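Local coordinates for protein ornithine decarboxylase (Entamoeba histolytica, PDB 4AIB) that probably catalyses the pyridoxal 5'-phosphate-dependent decarboxylation of L-ornithine to putrescine, the entry step of polyamine synthesis, as a homodimer, at residues A[169-173]-A[209-215]. Sequence-based numbering, arbitrary orientation.
Sequences LKEIK and LAEQFGM
Residues 169-173 are regular helix (phi/psi near -64/-40), whereas 209-215 finishes a helix and turns out of it. A Schellman motif makes that turn: G214 has phi/psi 85/15, M215 N bonds to A210 O (3.1 Å) and G214 N to E211 O (3.2 Å), and M215 then extends at -98/154. CA-CA separations set the register: 7.0 Å for L169-A210 and 7.2 Å for K173-F213. No hydrogen bond crosses the interface; the 373 Å² buried (both sides summed) is van der Waals contact, largely of apolar side chains. L169 (chi1 m, chi2 t) points toward the helix end, placing CD1 4.0 Å from L209 CD2, and CD2 3.9 Å from both A210 CB and M215 SD. Such packing between neighbouring outer helices belongs to the alpha/beta-barrel (TIM-barrel) domain of class-II decarboxylases: helices 164-174 and 194-212 flank strand 179-184, whose L179 touches L169, I172, A210 and M215. For the CH-pi contact, L169 CB stands 4.2 Å from the F213 ring centroid, 9° off its normal, with F213 at chi1 -87° and chi2 77°. K170 CA meets the ring obliquely, 3.7 Å from F213 CE2. M215 (m, t, t) carries CE to the helix backbone, 3.4 Å from L169 O and 3.5 Å from K173 N, and to I172 CG2 (3.8 Å). Extended K173 runs alongside F213, its CD 3.8 Å from F213 CD2 and CE 3.3 Å from F213 O.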
loop_
_atom_site.group_PDB
_atom_site.type_symbol
_atom_site.label_atom_id
_atom_site.label_comp_id
_atom_site.label_asym_id
_atom_site.label_seq_id
_atom_site.Cartn_x
_atom_site.Cartn_y
_atom_site.Cartn_z
ATOM N N LEU A 169 7.519 33.249 10.008
ATOM C CA LEU A 169 8.722 33.783 10.655
ATOM C C LEU A 169 8.398 34.762 11.784
ATOM O O LEU A 169 9.105 34.804 12.792
ATOM C CB LEU A 169 9.653 34.450 9.635
ATOM C CG LEU A 169 10.601 33.567 8.817
ATOM C CD1 LEU A 169 11.264 34.387 7.720
ATOM C CD2 LEU A 169 11.654 32.899 9.690
ATOM N N LYS A 170 7.333 35.543 11.603
ATOM C CA LYS A 170 6.840 36.448 12.639
ATOM C C LYS A 170 6.351 35.659 13.851
ATOM O O LYS A 170 6.641 36.026 14.991
ATOM C CB LYS A 170 5.721 37.344 12.093
ATOM C CG LYS A 170 5.158 38.342 13.096
ATOM C CD LYS A 170 4.056 39.193 12.481
ATOM C CE LYS A 170 3.253 39.932 13.543
ATOM N NZ LYS A 170 4.046 40.972 14.260
ATOM N N GLU A 171 5.624 34.572 13.594
ATOM C CA GLU A 171 5.082 33.716 14.649
ATOM C C GLU A 171 6.179 32.979 15.422
ATOM O O GLU A 171 6.085 32.823 16.642
ATOM C CB GLU A 171 4.066 32.724 14.067
ATOM C CG GLU A 171 3.265 31.942 15.103
ATOM C CD GLU A 171 2.246 32.785 15.856
ATOM O OE1 GLU A 171 1.778 33.811 15.314
ATOM O OE2 GLU A 171 1.903 32.410 16.997
ATOM N N ILE A 172 7.217 32.534 14.712
ATOM C CA ILE A 172 8.367 31.888 15.350
ATOM C C ILE A 172 9.077 32.879 16.278
ATOM O O ILE A 172 9.493 32.516 17.381
ATOM C CB ILE A 172 9.354 31.288 14.319
ATOM C CG1 ILE A 172 8.642 30.271 13.420
ATOM C CG2 ILE A 172 10.529 30.616 15.022
ATOM C CD1 ILE A 172 9.399 29.906 12.160
ATOM N N LYS A 173 9.189 34.130 15.830
ATOM C CA LYS A 173 9.794 35.198 16.625
ATOM C C LYS A 173 8.912 35.598 17.810
ATOM O O LYS A 173 9.410 35.805 18.919
ATOM C CB LYS A 173 10.091 36.425 15.753
ATOM C CG LYS A 173 11.095 37.387 16.372
ATOM C CD LYS A 173 11.080 38.752 15.704
ATOM C CE LYS A 173 11.932 39.737 16.491
ATOM N NZ LYS A 173 11.946 41.103 15.898
ATOM N N LEU A 209 16.307 37.269 5.223
ATOM C CA LEU A 209 15.053 37.754 5.794
ATOM C C LEU A 209 14.944 37.358 7.265
ATOM O O LEU A 209 14.591 38.182 8.109
ATOM C CB LEU A 209 13.852 37.227 4.997
ATOM C CG LEU A 209 12.429 37.623 5.414
ATOM C CD1 LEU A 209 12.191 39.122 5.290
ATOM C CD2 LEU A 209 11.410 36.853 4.587
ATOM N N ALA A 210 15.264 36.098 7.561
ATOM C CA ALA A 210 15.232 35.577 8.928
ATOM C C ALA A 210 16.332 36.179 9.801
ATOM O O ALA A 210 16.157 36.323 11.013
ATOM C CB ALA A 210 15.330 34.059 8.923
ATOM N N GLU A 211 17.461 36.524 9.180
ATOM C CA GLU A 211 18.558 37.202 9.873
ATOM C C GLU A 211 18.142 38.595 10.335
ATOM O O GLU A 211 18.610 39.074 11.368
ATOM C CB GLU A 211 19.801 37.289 8.986
ATOM C CG GLU A 211 20.680 36.047 9.014
ATOM C CD GLU A 211 21.972 36.217 8.234
ATOM O OE1 GLU A 211 21.937 36.783 7.119
ATOM O OE2 GLU A 211 23.030 35.786 8.739
ATOM N N GLN A 212 17.261 39.229 9.565
ATOM C CA GLN A 212 16.699 40.530 9.923
ATOM C C GLN A 212 15.691 40.414 11.067
ATOM O O GLN A 212 15.463 41.377 11.802
ATOM C CB GLN A 212 16.051 41.188 8.705
ATOM C CG GLN A 212 17.031 41.762 7.694
ATOM C CD GLN A 212 16.337 42.457 6.537
ATOM O OE1 GLN A 212 15.420 41.910 5.923
ATOM N NE2 GLN A 212 16.779 43.670 6.228
ATOM N N PHE A 213 15.093 39.233 11.215
ATOM C CA PHE A 213 14.204 38.935 12.340
ATOM C C PHE A 213 14.983 38.692 13.638
ATOM O O PHE A 213 14.390 38.440 14.688
ATOM C CB PHE A 213 13.323 37.721 12.021
ATOM C CG PHE A 213 12.054 38.058 11.287
ATOM C CD1 PHE A 213 12.070 38.338 9.925
ATOM C CD2 PHE A 213 10.834 38.075 11.955
ATOM C CE1 PHE A 213 10.899 38.645 9.246
ATOM C CE2 PHE A 213 9.659 38.379 11.282
ATOM C CZ PHE A 213 9.692 38.665 9.927
ATOM N N GLY A 214 16.310 38.769 13.558
ATOM C CA GLY A 214 17.175 38.552 14.713
ATOM C C GLY A 214 17.479 37.085 14.954
ATOM O O GLY A 214 17.951 36.710 16.029
ATOM N N MET A 215 17.208 36.258 13.947
ATOM C CA MET A 215 17.443 34.818 14.026
ATOM C C MET A 215 18.768 34.445 13.371
ATOM O O MET A 215 19.253 35.152 12.486
ATOM C CB MET A 215 16.302 34.049 13.356
ATOM C CG MET A 215 14.944 34.231 14.012
ATOM S SD MET A 215 13.599 33.818 12.887
ATOM C CE MET A 215 12.198 33.889 13.995
#